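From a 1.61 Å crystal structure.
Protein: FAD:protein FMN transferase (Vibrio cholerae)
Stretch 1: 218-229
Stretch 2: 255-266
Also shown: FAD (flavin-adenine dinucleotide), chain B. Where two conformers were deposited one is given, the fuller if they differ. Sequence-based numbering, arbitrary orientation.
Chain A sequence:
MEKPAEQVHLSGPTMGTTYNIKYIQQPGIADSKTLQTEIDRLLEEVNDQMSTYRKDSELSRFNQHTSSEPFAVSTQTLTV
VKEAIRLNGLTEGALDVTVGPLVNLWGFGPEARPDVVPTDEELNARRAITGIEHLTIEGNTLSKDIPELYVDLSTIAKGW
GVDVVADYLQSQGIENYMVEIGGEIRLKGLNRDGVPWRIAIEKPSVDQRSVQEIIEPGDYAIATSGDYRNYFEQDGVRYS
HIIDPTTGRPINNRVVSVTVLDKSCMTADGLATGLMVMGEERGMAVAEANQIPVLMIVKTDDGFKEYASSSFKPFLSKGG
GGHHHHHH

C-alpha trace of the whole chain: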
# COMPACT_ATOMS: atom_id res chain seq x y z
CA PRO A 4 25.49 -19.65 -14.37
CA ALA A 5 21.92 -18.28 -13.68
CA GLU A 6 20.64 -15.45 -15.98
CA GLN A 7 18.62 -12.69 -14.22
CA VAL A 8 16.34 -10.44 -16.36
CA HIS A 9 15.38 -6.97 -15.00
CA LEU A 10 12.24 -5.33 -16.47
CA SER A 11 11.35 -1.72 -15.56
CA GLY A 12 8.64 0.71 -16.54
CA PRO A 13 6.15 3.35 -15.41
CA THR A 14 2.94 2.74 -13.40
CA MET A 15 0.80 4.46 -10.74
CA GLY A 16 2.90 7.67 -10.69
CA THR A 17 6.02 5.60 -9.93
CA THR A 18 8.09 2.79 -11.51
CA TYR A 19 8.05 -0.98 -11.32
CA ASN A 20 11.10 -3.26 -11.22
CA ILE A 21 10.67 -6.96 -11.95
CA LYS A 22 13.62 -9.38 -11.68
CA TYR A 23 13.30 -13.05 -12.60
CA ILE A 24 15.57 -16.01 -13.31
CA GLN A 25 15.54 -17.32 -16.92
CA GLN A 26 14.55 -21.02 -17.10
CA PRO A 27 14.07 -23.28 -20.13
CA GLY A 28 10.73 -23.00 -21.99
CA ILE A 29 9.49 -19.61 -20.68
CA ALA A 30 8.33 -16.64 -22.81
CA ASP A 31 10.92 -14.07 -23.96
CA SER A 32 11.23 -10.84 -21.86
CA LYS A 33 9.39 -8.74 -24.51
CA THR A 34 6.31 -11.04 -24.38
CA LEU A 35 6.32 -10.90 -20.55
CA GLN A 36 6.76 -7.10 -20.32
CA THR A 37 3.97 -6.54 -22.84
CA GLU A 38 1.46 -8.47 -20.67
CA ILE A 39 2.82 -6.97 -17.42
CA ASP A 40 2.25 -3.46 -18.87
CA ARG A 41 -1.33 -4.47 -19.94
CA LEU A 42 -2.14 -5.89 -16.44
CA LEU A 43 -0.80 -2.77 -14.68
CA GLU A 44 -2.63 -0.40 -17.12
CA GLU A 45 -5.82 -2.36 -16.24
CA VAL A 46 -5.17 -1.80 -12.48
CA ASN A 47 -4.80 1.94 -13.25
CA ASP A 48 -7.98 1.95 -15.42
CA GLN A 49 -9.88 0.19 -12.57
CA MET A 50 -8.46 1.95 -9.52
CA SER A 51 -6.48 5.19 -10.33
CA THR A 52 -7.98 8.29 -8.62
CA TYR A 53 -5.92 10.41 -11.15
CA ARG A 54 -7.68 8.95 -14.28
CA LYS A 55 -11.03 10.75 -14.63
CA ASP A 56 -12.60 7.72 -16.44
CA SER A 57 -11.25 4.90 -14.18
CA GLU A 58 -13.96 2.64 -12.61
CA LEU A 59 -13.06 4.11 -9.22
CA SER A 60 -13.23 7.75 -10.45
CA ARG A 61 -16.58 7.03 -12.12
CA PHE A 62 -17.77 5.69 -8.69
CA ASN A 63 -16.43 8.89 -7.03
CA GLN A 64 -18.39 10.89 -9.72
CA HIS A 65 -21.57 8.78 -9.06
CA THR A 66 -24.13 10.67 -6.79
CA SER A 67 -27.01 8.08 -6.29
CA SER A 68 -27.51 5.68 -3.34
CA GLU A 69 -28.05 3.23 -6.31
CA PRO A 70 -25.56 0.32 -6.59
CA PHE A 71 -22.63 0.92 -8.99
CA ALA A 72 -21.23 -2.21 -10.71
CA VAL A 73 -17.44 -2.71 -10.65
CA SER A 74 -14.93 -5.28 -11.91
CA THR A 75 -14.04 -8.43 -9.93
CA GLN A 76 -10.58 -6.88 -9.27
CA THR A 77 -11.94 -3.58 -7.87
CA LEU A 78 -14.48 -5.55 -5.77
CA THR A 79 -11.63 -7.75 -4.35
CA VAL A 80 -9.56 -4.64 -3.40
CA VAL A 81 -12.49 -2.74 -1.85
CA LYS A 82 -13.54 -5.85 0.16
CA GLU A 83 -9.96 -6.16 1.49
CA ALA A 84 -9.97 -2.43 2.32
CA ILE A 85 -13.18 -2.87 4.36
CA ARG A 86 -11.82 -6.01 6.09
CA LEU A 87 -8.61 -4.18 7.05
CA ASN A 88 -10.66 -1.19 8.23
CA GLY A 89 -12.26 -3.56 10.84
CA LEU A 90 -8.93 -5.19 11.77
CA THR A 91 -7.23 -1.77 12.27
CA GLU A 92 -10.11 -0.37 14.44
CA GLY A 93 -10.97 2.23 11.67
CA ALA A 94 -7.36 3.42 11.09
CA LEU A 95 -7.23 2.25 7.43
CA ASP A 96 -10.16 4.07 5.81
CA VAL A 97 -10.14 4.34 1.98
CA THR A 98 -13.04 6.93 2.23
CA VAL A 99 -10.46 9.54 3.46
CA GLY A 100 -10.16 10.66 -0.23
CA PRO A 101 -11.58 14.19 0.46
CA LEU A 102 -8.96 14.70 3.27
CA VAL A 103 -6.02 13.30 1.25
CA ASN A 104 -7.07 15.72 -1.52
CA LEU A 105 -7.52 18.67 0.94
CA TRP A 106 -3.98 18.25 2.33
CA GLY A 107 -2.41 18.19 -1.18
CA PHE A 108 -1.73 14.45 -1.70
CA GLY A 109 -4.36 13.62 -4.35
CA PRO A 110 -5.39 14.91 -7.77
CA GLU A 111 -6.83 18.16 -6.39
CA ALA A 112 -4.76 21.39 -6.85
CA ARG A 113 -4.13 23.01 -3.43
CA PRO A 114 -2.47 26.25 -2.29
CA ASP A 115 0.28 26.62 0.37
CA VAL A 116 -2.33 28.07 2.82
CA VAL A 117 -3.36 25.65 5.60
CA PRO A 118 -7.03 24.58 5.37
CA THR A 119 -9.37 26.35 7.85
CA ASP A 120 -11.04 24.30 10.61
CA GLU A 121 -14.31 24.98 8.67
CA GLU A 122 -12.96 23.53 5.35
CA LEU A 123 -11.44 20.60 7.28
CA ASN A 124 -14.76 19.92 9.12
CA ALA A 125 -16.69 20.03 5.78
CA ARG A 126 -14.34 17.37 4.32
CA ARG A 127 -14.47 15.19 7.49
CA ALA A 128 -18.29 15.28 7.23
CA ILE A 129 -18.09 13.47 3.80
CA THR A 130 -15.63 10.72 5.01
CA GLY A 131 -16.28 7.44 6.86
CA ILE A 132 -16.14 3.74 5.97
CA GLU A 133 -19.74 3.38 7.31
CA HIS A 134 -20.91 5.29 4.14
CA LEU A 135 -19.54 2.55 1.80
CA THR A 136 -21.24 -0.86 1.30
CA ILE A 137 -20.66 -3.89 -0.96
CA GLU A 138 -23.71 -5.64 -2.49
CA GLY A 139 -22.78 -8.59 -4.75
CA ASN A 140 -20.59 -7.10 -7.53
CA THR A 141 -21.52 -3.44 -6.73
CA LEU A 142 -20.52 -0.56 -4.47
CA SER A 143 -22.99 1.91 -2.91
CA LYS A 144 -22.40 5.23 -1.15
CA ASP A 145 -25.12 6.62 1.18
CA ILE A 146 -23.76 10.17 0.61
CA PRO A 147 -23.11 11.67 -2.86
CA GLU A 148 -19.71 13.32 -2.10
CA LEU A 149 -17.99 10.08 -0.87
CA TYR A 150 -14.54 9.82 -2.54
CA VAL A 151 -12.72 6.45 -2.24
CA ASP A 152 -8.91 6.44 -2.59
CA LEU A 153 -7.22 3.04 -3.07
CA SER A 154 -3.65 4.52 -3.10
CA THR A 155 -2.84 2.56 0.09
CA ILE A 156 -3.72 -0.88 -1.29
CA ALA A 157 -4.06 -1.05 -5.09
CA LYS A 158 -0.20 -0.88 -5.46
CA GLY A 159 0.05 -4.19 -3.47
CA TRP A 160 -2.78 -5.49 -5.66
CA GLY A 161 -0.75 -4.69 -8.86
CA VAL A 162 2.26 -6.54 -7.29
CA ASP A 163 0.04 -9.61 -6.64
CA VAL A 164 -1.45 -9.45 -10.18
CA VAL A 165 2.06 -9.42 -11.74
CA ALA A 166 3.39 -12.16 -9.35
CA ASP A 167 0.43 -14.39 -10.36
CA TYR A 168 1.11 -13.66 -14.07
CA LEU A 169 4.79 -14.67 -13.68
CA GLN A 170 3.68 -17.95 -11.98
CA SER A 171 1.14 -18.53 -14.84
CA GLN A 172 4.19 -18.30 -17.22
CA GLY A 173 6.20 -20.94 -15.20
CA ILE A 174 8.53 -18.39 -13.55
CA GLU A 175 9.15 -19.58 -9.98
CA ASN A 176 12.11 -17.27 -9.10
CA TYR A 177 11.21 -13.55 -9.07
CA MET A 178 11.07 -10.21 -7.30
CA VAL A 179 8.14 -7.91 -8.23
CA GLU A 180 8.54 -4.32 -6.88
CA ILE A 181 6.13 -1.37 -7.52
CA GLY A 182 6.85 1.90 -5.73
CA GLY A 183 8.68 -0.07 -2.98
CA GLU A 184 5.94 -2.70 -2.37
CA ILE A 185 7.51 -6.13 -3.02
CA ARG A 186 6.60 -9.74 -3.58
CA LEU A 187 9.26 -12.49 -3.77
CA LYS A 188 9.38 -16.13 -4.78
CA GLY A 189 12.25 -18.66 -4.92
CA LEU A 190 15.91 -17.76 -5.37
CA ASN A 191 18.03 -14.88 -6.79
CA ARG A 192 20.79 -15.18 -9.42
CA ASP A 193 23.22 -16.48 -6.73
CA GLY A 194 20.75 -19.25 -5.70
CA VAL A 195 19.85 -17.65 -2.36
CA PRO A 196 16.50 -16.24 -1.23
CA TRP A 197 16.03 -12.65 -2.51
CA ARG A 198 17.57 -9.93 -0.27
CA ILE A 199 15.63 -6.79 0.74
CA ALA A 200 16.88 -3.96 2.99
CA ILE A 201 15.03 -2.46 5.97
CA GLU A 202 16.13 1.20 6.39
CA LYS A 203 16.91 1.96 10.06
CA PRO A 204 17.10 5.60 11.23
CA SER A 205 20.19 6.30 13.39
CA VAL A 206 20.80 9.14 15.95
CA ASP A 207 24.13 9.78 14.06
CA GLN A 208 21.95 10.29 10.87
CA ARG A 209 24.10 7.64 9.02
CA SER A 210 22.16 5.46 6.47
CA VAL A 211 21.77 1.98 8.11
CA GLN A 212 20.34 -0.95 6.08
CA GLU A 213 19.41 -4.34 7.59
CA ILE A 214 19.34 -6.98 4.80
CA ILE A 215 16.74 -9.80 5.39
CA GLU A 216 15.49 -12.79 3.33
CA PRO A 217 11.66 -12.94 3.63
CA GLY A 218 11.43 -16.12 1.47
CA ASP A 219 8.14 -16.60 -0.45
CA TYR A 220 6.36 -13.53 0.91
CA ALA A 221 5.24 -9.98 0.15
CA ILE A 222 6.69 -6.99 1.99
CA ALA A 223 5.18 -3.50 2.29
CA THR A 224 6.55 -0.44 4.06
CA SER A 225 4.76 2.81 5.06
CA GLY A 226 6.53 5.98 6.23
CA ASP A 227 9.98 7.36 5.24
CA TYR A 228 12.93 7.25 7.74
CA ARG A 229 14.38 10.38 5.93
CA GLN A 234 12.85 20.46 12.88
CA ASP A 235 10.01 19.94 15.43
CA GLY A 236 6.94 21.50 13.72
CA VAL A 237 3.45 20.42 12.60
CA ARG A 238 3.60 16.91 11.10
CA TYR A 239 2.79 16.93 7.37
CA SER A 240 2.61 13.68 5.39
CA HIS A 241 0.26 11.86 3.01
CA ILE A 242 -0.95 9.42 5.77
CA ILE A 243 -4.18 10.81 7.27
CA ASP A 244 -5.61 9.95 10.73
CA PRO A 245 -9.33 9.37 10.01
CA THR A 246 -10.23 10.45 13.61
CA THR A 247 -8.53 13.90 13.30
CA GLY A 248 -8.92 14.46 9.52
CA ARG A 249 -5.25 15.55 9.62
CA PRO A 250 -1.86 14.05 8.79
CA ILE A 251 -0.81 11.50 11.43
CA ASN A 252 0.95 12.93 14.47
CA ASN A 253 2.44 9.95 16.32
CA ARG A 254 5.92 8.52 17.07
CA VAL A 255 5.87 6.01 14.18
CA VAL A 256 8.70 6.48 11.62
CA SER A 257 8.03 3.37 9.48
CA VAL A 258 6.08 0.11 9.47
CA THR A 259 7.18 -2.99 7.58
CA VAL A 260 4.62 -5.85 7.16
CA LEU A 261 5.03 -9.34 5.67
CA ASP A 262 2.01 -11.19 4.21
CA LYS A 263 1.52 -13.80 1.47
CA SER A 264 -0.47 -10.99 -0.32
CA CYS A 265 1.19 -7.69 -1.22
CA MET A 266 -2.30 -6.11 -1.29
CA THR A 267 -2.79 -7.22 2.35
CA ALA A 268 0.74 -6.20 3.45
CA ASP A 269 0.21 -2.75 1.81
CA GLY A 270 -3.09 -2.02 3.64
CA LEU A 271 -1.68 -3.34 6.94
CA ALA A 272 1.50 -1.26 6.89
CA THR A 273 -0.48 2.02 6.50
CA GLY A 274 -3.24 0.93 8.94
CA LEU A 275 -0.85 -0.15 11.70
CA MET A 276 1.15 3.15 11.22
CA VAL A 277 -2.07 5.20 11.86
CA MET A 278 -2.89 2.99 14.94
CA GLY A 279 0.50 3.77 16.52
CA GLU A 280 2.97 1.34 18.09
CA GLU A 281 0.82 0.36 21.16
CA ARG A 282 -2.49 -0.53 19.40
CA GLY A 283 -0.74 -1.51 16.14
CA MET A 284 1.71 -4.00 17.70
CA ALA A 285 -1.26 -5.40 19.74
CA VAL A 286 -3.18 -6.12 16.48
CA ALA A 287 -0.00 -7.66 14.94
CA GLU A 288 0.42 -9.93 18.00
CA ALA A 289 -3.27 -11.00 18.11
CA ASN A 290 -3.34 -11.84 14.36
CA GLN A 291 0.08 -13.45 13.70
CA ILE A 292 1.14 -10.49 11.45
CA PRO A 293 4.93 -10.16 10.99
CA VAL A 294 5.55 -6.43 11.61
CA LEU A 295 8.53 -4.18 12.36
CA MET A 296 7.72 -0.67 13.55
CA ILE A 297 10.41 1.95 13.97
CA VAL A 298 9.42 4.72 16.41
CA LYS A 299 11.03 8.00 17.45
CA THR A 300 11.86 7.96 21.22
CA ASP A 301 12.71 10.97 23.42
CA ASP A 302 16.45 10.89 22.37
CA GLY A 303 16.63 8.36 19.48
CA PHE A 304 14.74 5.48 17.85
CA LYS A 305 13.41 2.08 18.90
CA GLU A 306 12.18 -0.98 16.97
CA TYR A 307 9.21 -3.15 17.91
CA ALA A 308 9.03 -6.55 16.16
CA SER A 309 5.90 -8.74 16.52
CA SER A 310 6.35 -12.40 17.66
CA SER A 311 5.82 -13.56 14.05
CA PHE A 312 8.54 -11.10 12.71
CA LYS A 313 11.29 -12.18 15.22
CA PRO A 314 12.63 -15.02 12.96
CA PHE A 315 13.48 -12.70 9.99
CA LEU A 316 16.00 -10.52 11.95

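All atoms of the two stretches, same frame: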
# COMPACT_ATOMS: atom_id res chain seq x y z
N GLY A 218 11.87 -14.91 2.17
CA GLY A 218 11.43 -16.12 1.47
C GLY A 218 10.24 -15.81 0.59
O GLY A 218 10.24 -14.73 -0.07
N ASP A 219 9.28 -16.72 0.50
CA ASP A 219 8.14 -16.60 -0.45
C ASP A 219 7.05 -15.79 0.25
O ASP A 219 6.20 -16.36 0.95
CB ASP A 219 7.65 -17.96 -0.93
CG ASP A 219 8.64 -18.73 -1.78
OD1 ASP A 219 9.75 -18.19 -2.08
OD2 ASP A 219 8.35 -19.94 -2.05
N TYR A 220 7.15 -14.49 0.11
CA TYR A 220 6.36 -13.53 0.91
C TYR A 220 6.29 -12.21 0.17
O TYR A 220 7.14 -11.91 -0.70
CB TYR A 220 7.03 -13.21 2.26
CG TYR A 220 6.38 -13.71 3.52
CD1 TYR A 220 5.01 -13.63 3.71
CD2 TYR A 220 7.15 -14.11 4.59
CE1 TYR A 220 4.42 -14.07 4.88
CE2 TYR A 220 6.58 -14.54 5.78
CZ TYR A 220 5.20 -14.53 5.91
OH TYR A 220 4.61 -14.93 7.08
N ALA A 221 5.30 -11.40 0.53
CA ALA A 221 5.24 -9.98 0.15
C ALA A 221 5.64 -9.13 1.35
O ALA A 221 5.49 -9.57 2.51
CB ALA A 221 3.85 -9.62 -0.31
N ILE A 222 6.23 -8.00 1.02
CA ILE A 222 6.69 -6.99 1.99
C ILE A 222 6.19 -5.62 1.57
O ILE A 222 6.46 -5.18 0.48
CB ILE A 222 8.24 -7.00 2.09
CG1 ILE A 222 8.83 -8.39 2.17
CG2 ILE A 222 8.61 -6.11 3.26
CD1 ILE A 222 9.22 -9.00 0.82
N ALA A 223 5.64 -4.88 2.53
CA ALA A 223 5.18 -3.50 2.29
C ALA A 223 5.71 -2.65 3.42
O ALA A 223 5.77 -3.13 4.58
CB ALA A 223 3.69 -3.40 2.23
N THR A 224 6.05 -1.42 3.08
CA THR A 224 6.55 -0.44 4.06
C THR A 224 5.79 0.88 3.94
O THR A 224 5.69 1.41 2.84
CB THR A 224 8.05 -0.21 3.85
OG1 THR A 224 8.75 -1.44 4.05
CG2 THR A 224 8.62 0.80 4.82
N SER A 225 5.31 1.45 5.05
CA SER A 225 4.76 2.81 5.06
C SER A 225 5.62 3.71 5.92
O SER A 225 6.29 3.16 6.80
CB SER A 225 3.31 2.80 5.49
OG SER A 225 2.53 2.39 4.37
N GLY A 226 5.66 4.98 5.57
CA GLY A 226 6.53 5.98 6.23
C GLY A 226 7.92 6.01 5.61
O GLY A 226 8.33 5.04 4.96
N ASP A 227 8.63 7.11 5.82
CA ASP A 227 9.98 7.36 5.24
C ASP A 227 10.89 7.79 6.39
O ASP A 227 10.58 8.82 7.02
CB ASP A 227 9.92 8.41 4.13
CG ASP A 227 11.28 8.93 3.67
OD1 ASP A 227 12.30 8.24 3.90
OD2 ASP A 227 11.30 10.03 3.08
N TYR A 228 11.95 7.01 6.64
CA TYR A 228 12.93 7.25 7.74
C TYR A 228 13.52 8.66 7.59
O TYR A 228 13.79 9.29 8.64
CB TYR A 228 14.00 6.15 7.75
CG TYR A 228 15.05 6.32 6.68
CD1 TYR A 228 16.26 6.95 6.97
CD2 TYR A 228 14.82 5.91 5.38
CE1 TYR A 228 17.22 7.14 5.99
CE2 TYR A 228 15.78 6.09 4.39
CZ TYR A 228 16.98 6.71 4.69
OH TYR A 228 17.93 6.89 3.73
N ARG A 229 13.62 9.16 6.34
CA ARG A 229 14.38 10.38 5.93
C ARG A 229 13.78 11.63 6.59
O ARG A 229 12.57 11.64 6.82
CB ARG A 229 14.37 10.50 4.40
CG ARG A 229 15.70 10.91 3.77
CD ARG A 229 15.86 10.42 2.34
NE ARG A 229 17.26 10.18 1.98
CZ ARG A 229 17.68 9.59 0.85
NH1 ARG A 229 16.81 9.15 -0.05
NH2 ARG A 229 18.97 9.43 0.64
N VAL A 255 5.49 7.11 15.11
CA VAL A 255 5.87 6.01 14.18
C VAL A 255 6.63 6.58 12.99
O VAL A 255 6.12 7.45 12.32
CB VAL A 255 4.67 5.16 13.75
CG1 VAL A 255 5.12 4.04 12.81
CG2 VAL A 255 3.93 4.61 14.96
N VAL A 256 7.82 6.05 12.74
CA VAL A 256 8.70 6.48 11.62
C VAL A 256 8.38 5.61 10.40
O VAL A 256 8.22 6.15 9.30
CB VAL A 256 10.18 6.33 12.02
CG1 VAL A 256 11.09 6.51 10.81
CG2 VAL A 256 10.53 7.27 13.15
N SER A 257 8.29 4.30 10.60
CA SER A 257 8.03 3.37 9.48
C SER A 257 7.40 2.10 10.02
O SER A 257 7.65 1.69 11.17
CB SER A 257 9.29 3.08 8.66
OG SER A 257 10.19 2.24 9.37
N VAL A 258 6.70 1.40 9.14
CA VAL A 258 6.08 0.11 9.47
C VAL A 258 6.34 -0.78 8.28
O VAL A 258 5.96 -0.38 7.16
CB VAL A 258 4.57 0.26 9.72
CG1 VAL A 258 3.97 -1.09 10.02
CG2 VAL A 258 4.28 1.26 10.85
N THR A 259 6.96 -1.91 8.56
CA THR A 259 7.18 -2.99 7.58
C THR A 259 6.31 -4.20 7.95
O THR A 259 6.38 -4.66 9.08
CB THR A 259 8.66 -3.41 7.55
OG1 THR A 259 9.40 -2.20 7.32
CG2 THR A 259 8.89 -4.41 6.44
N VAL A 260 5.53 -4.71 6.98
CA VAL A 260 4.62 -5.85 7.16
C VAL A 260 4.96 -6.92 6.12
O VAL A 260 5.09 -6.59 4.92
CB VAL A 260 3.15 -5.40 7.05
CG1 VAL A 260 2.23 -6.60 7.16
CG2 VAL A 260 2.79 -4.34 8.08
N LEU A 261 5.04 -8.16 6.58
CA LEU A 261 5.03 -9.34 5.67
C LEU A 261 3.63 -9.96 5.61
O LEU A 261 2.97 -10.10 6.63
CB LEU A 261 6.02 -10.37 6.17
CG LEU A 261 7.40 -9.86 6.55
CD1 LEU A 261 8.29 -11.02 7.03
CD2 LEU A 261 8.03 -9.13 5.40
N ASP A 262 3.25 -10.39 4.42
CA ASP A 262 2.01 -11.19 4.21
C ASP A 262 2.21 -11.95 2.91
O ASP A 262 2.91 -11.45 2.06
CB ASP A 262 0.77 -10.31 4.14
CG ASP A 262 -0.55 -11.07 4.25
OD1 ASP A 262 -0.95 -11.31 5.41
OD2 ASP A 262 -1.12 -11.48 3.19
N LYS A 263 1.54 -13.07 2.75
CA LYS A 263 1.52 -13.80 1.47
C LYS A 263 0.98 -12.92 0.34
O LYS A 263 1.37 -13.11 -0.82
CB LYS A 263 0.71 -15.09 1.66
CG LYS A 263 1.37 -16.12 2.58
CD LYS A 263 2.66 -16.69 2.04
CE LYS A 263 3.18 -17.87 2.84
NZ LYS A 263 4.66 -17.93 2.75
N SER A 264 0.11 -11.95 0.64
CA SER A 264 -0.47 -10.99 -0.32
C SER A 264 0.15 -9.61 -0.14
O SER A 264 0.13 -9.09 0.97
CB SER A 264 -1.98 -10.91 -0.17
OG SER A 264 -2.46 -9.77 -0.82
N CYS A 265 0.67 -9.07 -1.22
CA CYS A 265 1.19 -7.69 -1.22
C CYS A 265 0.03 -6.72 -0.98
O CYS A 265 0.20 -5.77 -0.23
CB CYS A 265 1.98 -7.38 -2.47
SG CYS A 265 3.02 -5.92 -2.23
N MET A 266 -1.10 -6.95 -1.57
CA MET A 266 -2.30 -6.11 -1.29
C MET A 266 -2.52 -6.01 0.23
O MET A 266 -2.68 -4.88 0.82
CB MET A 266 -3.53 -6.71 -1.95
CG MET A 266 -4.77 -5.99 -1.56
SD MET A 266 -6.31 -6.60 -2.26
CE MET A 266 -6.34 -8.28 -1.68
PA FAD B . 0.82 4.12 1.66
O1A FAD B . 1.54 4.47 2.91
O2A FAD B . 0.75 2.71 1.23
O5B FAD B . -0.67 4.69 1.71
C5B FAD B . -0.76 6.14 1.77
C4B FAD B . -1.77 6.66 0.77
O4B FAD B . -3.10 6.15 1.03
C3B FAD B . -1.88 8.18 0.82
O3B FAD B . -0.99 8.77 -0.13
C2B FAD B . -3.37 8.43 0.51
O2B FAD B . -3.61 8.41 -0.87
C1B FAD B . -4.02 7.23 1.18
N9A FAD B . -4.33 7.35 2.58
C8A FAD B . -3.85 8.28 3.51
N7A FAD B . -4.24 8.01 4.73
C5A FAD B . -5.05 6.89 4.63
C6A FAD B . -5.78 6.17 5.59
N6A FAD B . -5.75 6.42 6.91
N1A FAD B . -6.44 5.08 5.15
C2A FAD B . -6.45 4.82 3.82
N3A FAD B . -5.79 5.43 2.83
C4A FAD B . -5.11 6.48 3.31
N1 FAD B . 0.20 9.20 -8.20
C2 FAD B . 0.32 10.17 -9.17
O2 FAD B . 0.97 11.22 -8.94
N3 FAD B . -0.24 10.02 -10.40
C4 FAD B . -0.96 8.91 -10.75
O4 FAD B . -1.47 8.82 -11.85
C4X FAD B . -1.12 7.89 -9.76
N5 FAD B . -1.83 6.82 -10.05
C5X FAD B . -1.98 5.85 -9.09
C6 FAD B . -2.75 4.71 -9.37
C7 FAD B . -2.94 3.69 -8.46
C7M FAD B . -3.78 2.49 -8.84
C8 FAD B . -2.33 3.80 -7.19
C8M FAD B . -2.52 2.73 -6.14
C9 FAD B . -1.57 4.93 -6.89
C9A FAD B . -1.37 5.96 -7.82
N10 FAD B . -0.63 7.12 -7.54
C10 FAD B . -0.48 8.12 -8.49
C1' FAD B . 0.07 7.26 -6.25
C2' FAD B . -0.79 7.62 -5.10
O2' FAD B . -1.36 8.91 -5.29
C3' FAD B . 0.05 7.63 -3.81
O3' FAD B . 1.07 8.61 -3.85
C4' FAD B . 0.78 6.33 -3.53
O4' FAD B . -0.06 5.24 -3.86
C5' FAD B . 1.30 6.28 -2.10
O5' FAD B . 1.79 4.93 -1.86
P FAD B . 2.64 4.65 -0.56
O1P FAD B . 3.66 5.68 -0.34
O2P FAD B . 2.96 3.18 -0.71
O3P FAD B . 1.50 4.93 0.51

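The strand that ends at Ser-225 runs antiparallel to strand 255-262, their axes 165° apart and 4.7 Å at closest approach, and the two stretches bury 837 Å² between them. Three hydrogen-bonded pairs set the register. Ala-221 N donates to Asp-262 O (2.8 Å) and Asp-262 N to Ala-221 O (3.1 Å); Ala-223 N to Val-260 O (3.0 Å) and Val-260 N to Ala-223 O (2.9 Å); Ser-225 N to Val-258 O (2.9 Å) and Val-258 N to Ser-225 O (3.0 Å). N-H...O angles of 148-167° indicate well-aligned donors.

Between these pairs, Ile-222 and Thr-224 face Leu-261 and Thr-259 on one side of the sheet. Ile-222 (chi1 -45°, m) and Leu-261 (chi1 m, chi2 t) bring Ile-222 CG1 within 3.4 Å of Leu-261 CD2, closing a buried apolar contact. Both threonines adopt m, placing Thr-224 OG1 3.4 Å from Thr-259 OG1, a weak hydrogen bond at best.

On the other side, small Ala-221 leaves room for the helix start: its CB lies 3.6 Å from Cys-265 CB. Ser-225, chi1 -79° (m), directs OG to FAD O1A (2.7 Å), tying this strand to the cofactor.

Tyr-220 has an off-well chi1 of -111°, with its ring between two partners. Leu-261 CB sits over one face of the Tyr-220 ring, 4.0 Å from its centroid and on the normal; Lys-263 NZ lies over the opposite face, 4.5 Å from the same centroid and 13° off the normal, a cation-pi arrangement. Although the CA-to-CB bond of Lys-263 points away, its m, m, t, t chain returns NZ to donate to Asp-219 O (2.8 Å). Asp-262, chi1 t, accepts Ser-264 N at OD2 (2.9 Å), bracing the turn before the helix.

Gly-226 has phi 87°, and an ideal CB there would lie 2.3 Å from Val-256 O, a clash that glycine avoids.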